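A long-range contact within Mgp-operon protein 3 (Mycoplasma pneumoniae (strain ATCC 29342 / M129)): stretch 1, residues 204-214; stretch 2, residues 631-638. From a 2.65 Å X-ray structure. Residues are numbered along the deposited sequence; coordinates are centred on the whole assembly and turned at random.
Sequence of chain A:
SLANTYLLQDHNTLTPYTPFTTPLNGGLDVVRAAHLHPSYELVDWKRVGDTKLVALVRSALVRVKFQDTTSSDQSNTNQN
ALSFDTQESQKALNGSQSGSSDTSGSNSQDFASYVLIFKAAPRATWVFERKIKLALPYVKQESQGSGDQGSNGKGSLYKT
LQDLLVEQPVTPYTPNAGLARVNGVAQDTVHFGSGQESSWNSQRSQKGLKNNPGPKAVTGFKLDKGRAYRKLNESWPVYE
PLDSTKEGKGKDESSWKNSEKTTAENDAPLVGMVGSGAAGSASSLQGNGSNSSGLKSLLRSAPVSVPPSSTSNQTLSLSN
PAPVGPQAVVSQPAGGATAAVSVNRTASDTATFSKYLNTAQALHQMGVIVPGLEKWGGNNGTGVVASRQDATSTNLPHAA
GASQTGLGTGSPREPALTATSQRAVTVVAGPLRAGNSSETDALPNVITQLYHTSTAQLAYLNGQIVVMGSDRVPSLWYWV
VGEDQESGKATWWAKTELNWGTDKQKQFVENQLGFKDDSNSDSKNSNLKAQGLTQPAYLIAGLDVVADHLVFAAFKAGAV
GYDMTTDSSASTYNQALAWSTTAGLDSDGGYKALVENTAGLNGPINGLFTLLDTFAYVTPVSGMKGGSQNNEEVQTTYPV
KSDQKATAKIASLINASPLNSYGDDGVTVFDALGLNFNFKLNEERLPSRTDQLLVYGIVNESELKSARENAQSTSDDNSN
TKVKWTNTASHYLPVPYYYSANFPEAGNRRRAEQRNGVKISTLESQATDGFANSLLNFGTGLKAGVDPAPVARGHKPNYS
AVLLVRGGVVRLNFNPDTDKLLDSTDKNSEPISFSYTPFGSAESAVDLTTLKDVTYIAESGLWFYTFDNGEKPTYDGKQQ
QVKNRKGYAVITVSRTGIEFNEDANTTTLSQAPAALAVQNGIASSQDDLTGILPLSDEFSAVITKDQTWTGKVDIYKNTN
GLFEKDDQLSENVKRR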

# COMPACT_ATOMS: atom_id res chain seq x y z
N ARG A 204 -38.48 -1.55 -5.83
CA ARG A 204 -37.05 -1.57 -6.17
C ARG A 204 -36.78 -1.13 -7.61
O ARG A 204 -35.83 -0.39 -7.86
CB ARG A 204 -36.39 -2.94 -5.88
CG ARG A 204 -37.13 -4.16 -6.43
CD ARG A 204 -36.18 -5.29 -6.74
NE ARG A 204 -36.91 -6.53 -7.01
CZ ARG A 204 -36.72 -7.68 -6.38
NH1 ARG A 204 -37.43 -8.75 -6.70
NH2 ARG A 204 -35.88 -7.75 -5.35
N SER A 205 -37.66 -1.56 -8.54
CA SER A 205 -37.65 -1.29 -9.98
C SER A 205 -37.60 0.22 -10.29
O SER A 205 -36.78 0.65 -11.11
CB SER A 205 -38.86 -1.94 -10.63
OG SER A 205 -38.80 -1.88 -12.05
N GLN A 206 -38.45 1.01 -9.59
CA GLN A 206 -38.53 2.47 -9.76
C GLN A 206 -37.55 3.25 -8.84
O GLN A 206 -37.70 4.46 -8.66
CB GLN A 206 -39.99 2.97 -9.62
CG GLN A 206 -40.57 2.88 -8.21
CD GLN A 206 -42.01 2.44 -8.22
OE1 GLN A 206 -42.36 1.38 -8.76
NE2 GLN A 206 -42.87 3.23 -7.60
N LYS A 207 -36.55 2.56 -8.30
CA LYS A 207 -35.52 3.16 -7.44
C LYS A 207 -34.10 2.87 -7.97
O LYS A 207 -33.12 3.25 -7.32
CB LYS A 207 -35.68 2.68 -5.97
CG LYS A 207 -37.00 3.07 -5.31
CD LYS A 207 -36.97 4.46 -4.70
CE LYS A 207 -38.28 4.80 -4.03
NZ LYS A 207 -38.17 6.06 -3.26
N GLY A 208 -34.02 2.24 -9.14
CA GLY A 208 -32.76 1.89 -9.79
C GLY A 208 -32.12 0.66 -9.20
O GLY A 208 -30.89 0.51 -9.26
N LEU A 209 -32.96 -0.22 -8.63
CA LEU A 209 -32.58 -1.46 -7.95
C LEU A 209 -33.40 -2.65 -8.48
O LEU A 209 -33.68 -3.58 -7.73
CB LEU A 209 -32.79 -1.30 -6.43
CG LEU A 209 -31.88 -0.31 -5.71
CD1 LEU A 209 -32.51 0.19 -4.45
CD2 LEU A 209 -30.51 -0.92 -5.44
N LYS A 210 -33.77 -2.62 -9.78
CA LYS A 210 -34.52 -3.69 -10.45
C LYS A 210 -33.82 -5.03 -10.23
O LYS A 210 -32.60 -5.14 -10.40
CB LYS A 210 -34.65 -3.41 -11.96
CG LYS A 210 -35.71 -4.26 -12.66
CD LYS A 210 -35.85 -3.90 -14.13
CE LYS A 210 -35.26 -4.94 -15.04
NZ LYS A 210 -35.62 -4.68 -16.46
N ASN A 211 -34.59 -6.03 -9.77
CA ASN A 211 -34.19 -7.41 -9.49
C ASN A 211 -33.05 -7.53 -8.46
O ASN A 211 -32.44 -8.60 -8.38
CB ASN A 211 -33.86 -8.17 -10.78
CG ASN A 211 -34.99 -8.18 -11.78
OD1 ASN A 211 -36.09 -8.65 -11.49
ND2 ASN A 211 -34.72 -7.67 -12.97
N ASN A 212 -32.78 -6.48 -7.66
CA ASN A 212 -31.74 -6.53 -6.64
C ASN A 212 -32.24 -7.42 -5.50
O ASN A 212 -33.28 -7.10 -4.90
CB ASN A 212 -31.35 -5.15 -6.13
CG ASN A 212 -30.09 -5.13 -5.31
OD1 ASN A 212 -30.02 -5.69 -4.21
ND2 ASN A 212 -29.07 -4.46 -5.81
N PRO A 213 -31.57 -8.57 -5.24
CA PRO A 213 -32.06 -9.48 -4.20
C PRO A 213 -31.53 -9.22 -2.79
O PRO A 213 -31.80 -10.02 -1.89
CB PRO A 213 -31.59 -10.84 -4.72
CG PRO A 213 -30.30 -10.53 -5.38
CD PRO A 213 -30.36 -9.11 -5.88
N GLY A 214 -30.77 -8.14 -2.60
CA GLY A 214 -30.16 -7.84 -1.31
C GLY A 214 -30.65 -6.59 -0.61
O GLY A 214 -29.87 -5.63 -0.48
N ASN A 631 -33.14 -13.23 -17.49
CA ASN A 631 -32.63 -12.51 -18.66
C ASN A 631 -32.50 -11.00 -18.41
O ASN A 631 -31.84 -10.31 -19.19
CB ASN A 631 -33.51 -12.78 -19.88
CG ASN A 631 -34.94 -12.33 -19.74
OD1 ASN A 631 -35.49 -12.23 -18.63
ND2 ASN A 631 -35.59 -12.06 -20.87
N GLU A 632 -33.15 -10.50 -17.35
CA GLU A 632 -33.19 -9.09 -16.97
C GLU A 632 -31.94 -8.66 -16.19
O GLU A 632 -31.23 -9.50 -15.65
CB GLU A 632 -34.47 -8.77 -16.18
CG GLU A 632 -35.74 -8.87 -17.00
CD GLU A 632 -37.04 -8.85 -16.21
OE1 GLU A 632 -37.07 -8.28 -15.10
OE2 GLU A 632 -38.04 -9.40 -16.73
N GLU A 633 -31.71 -7.34 -16.12
CA GLU A 633 -30.59 -6.72 -15.43
C GLU A 633 -30.79 -6.68 -13.92
O GLU A 633 -31.84 -6.23 -13.45
CB GLU A 633 -30.40 -5.29 -15.99
CG GLU A 633 -29.23 -4.50 -15.41
CD GLU A 633 -29.20 -3.02 -15.76
OE1 GLU A 633 -30.14 -2.54 -16.44
OE2 GLU A 633 -28.24 -2.35 -15.34
N VAL A 634 -29.77 -7.12 -13.16
CA VAL A 634 -29.80 -7.05 -11.69
C VAL A 634 -29.13 -5.72 -11.37
O VAL A 634 -27.90 -5.60 -11.42
CB VAL A 634 -29.15 -8.25 -10.95
CG1 VAL A 634 -29.29 -8.10 -9.44
CG2 VAL A 634 -29.76 -9.57 -11.40
N GLN A 635 -29.96 -4.71 -11.12
CA GLN A 635 -29.53 -3.34 -10.86
C GLN A 635 -29.00 -3.10 -9.48
O GLN A 635 -29.45 -3.69 -8.50
CB GLN A 635 -30.65 -2.36 -11.19
CG GLN A 635 -30.80 -2.08 -12.67
CD GLN A 635 -31.92 -1.12 -12.98
OE1 GLN A 635 -32.69 -0.71 -12.10
NE2 GLN A 635 -32.03 -0.76 -14.25
N THR A 636 -28.10 -2.14 -9.42
CA THR A 636 -27.39 -1.69 -8.24
C THR A 636 -27.29 -0.16 -8.32
O THR A 636 -27.26 0.38 -9.43
CB THR A 636 -26.07 -2.53 -8.12
OG1 THR A 636 -25.34 -2.15 -6.97
CG2 THR A 636 -25.17 -2.48 -9.38
N THR A 637 -27.39 0.55 -7.19
CA THR A 637 -27.34 2.02 -7.17
C THR A 637 -26.63 2.50 -5.91
O THR A 637 -26.62 1.77 -4.92
CB THR A 637 -28.74 2.66 -7.43
OG1 THR A 637 -28.59 3.99 -7.93
CG2 THR A 637 -29.65 2.67 -6.21
N TYR A 638 -26.06 3.71 -5.94
CA TYR A 638 -25.35 4.31 -4.80
C TYR A 638 -26.28 4.51 -3.58
O TYR A 638 -27.43 4.93 -3.77
CB TYR A 638 -24.67 5.65 -5.21
CG TYR A 638 -23.64 6.14 -4.22
CD1 TYR A 638 -22.33 5.70 -4.28
CD2 TYR A 638 -24.00 6.98 -3.18
CE1 TYR A 638 -21.39 6.09 -3.32
CE2 TYR A 638 -23.08 7.36 -2.20
CZ TYR A 638 -21.77 6.93 -2.29
OH TYR A 638 -20.86 7.34 -1.35

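Two irregular segments, more than four hundred residues apart in sequence, meet here and bury 567 Å² between them, held chiefly by five hydrogen bonds. The first residues of stretch 1 prepare the shape. The carbonyl O of Arg204 accepts from Lys207 N at 3.1 Å and from Leu209 N at 3.0 Å, closing a bend in the chain, and Gly208, within it, lies against the other stretch.

Gly208 has a positive phi of 79°, a conformation that by itself favours glycine, and it packs its backbone directly against its neighbours: its C lies 3.3 Å from Gln635 OE1, and its O lies 3.5 Å from Thr637 CB. Leu209 is buried. Its CA-to-CB bond points away from stretch 2, yet the end of the side chain comes nearer, with Leu209 CG 3.8 Å from the methyl CG2 of Thr637. Threonine thus offers an apolar surface to the leucine.

From Leu209 to Asn212 the chain makes a type II turn, closed by Asn212 N donating to Leu209 O at 3.0 Å. At its second position, Lys210 uses its backbone in both directions with a single partner. Lys210 N donates to Gln635 OE1 at 3.2 Å, while Lys210 O accepts from Gln635 N at 2.8 Å. The CA-to-CB bond of Gln635 points toward stretch 1, and its m, t side chain is long enough to carry the amide oxygen to the lysine nitrogen while the glutamine's own backbone serves the lysine oxygen. The lysine side chain extends beside Glu632; Lys210 NZ remains 4.1 Å from Glu632 OE1, too far for a salt bridge, although the opposite charges are favourably placed.

Asn211 occupies the third position of the turn with phi 58° and psi 18°, a left-handed conformation that asparagine tolerates well. The CA-to-CB bond of Asn211 points toward stretch 2, where Asn211 ND2 donates to both Glu633 O at 3.3 Å and Glu632 OE1 at 3.2 Å. A primary amide suits this place because its two hydrogens can satisfy two acceptors.

Asn212, buried, employs both ends of its amide. Asn212 ND2 donates to Gln635 O at 2.8 Å, and Asn212 OD1 accepts from Gly214 N at 3.0 Å, so the side chain braces its own chain while bonding to the other. Gln635 is therefore engaged through its backbone N and O as well as its side chain. Pro213 adds an apolar contact, its CD 3.9 Å from CG1 of Val634, a buried residue whose branched side chain makes no polar demands. Gly214 lies beyond the contact.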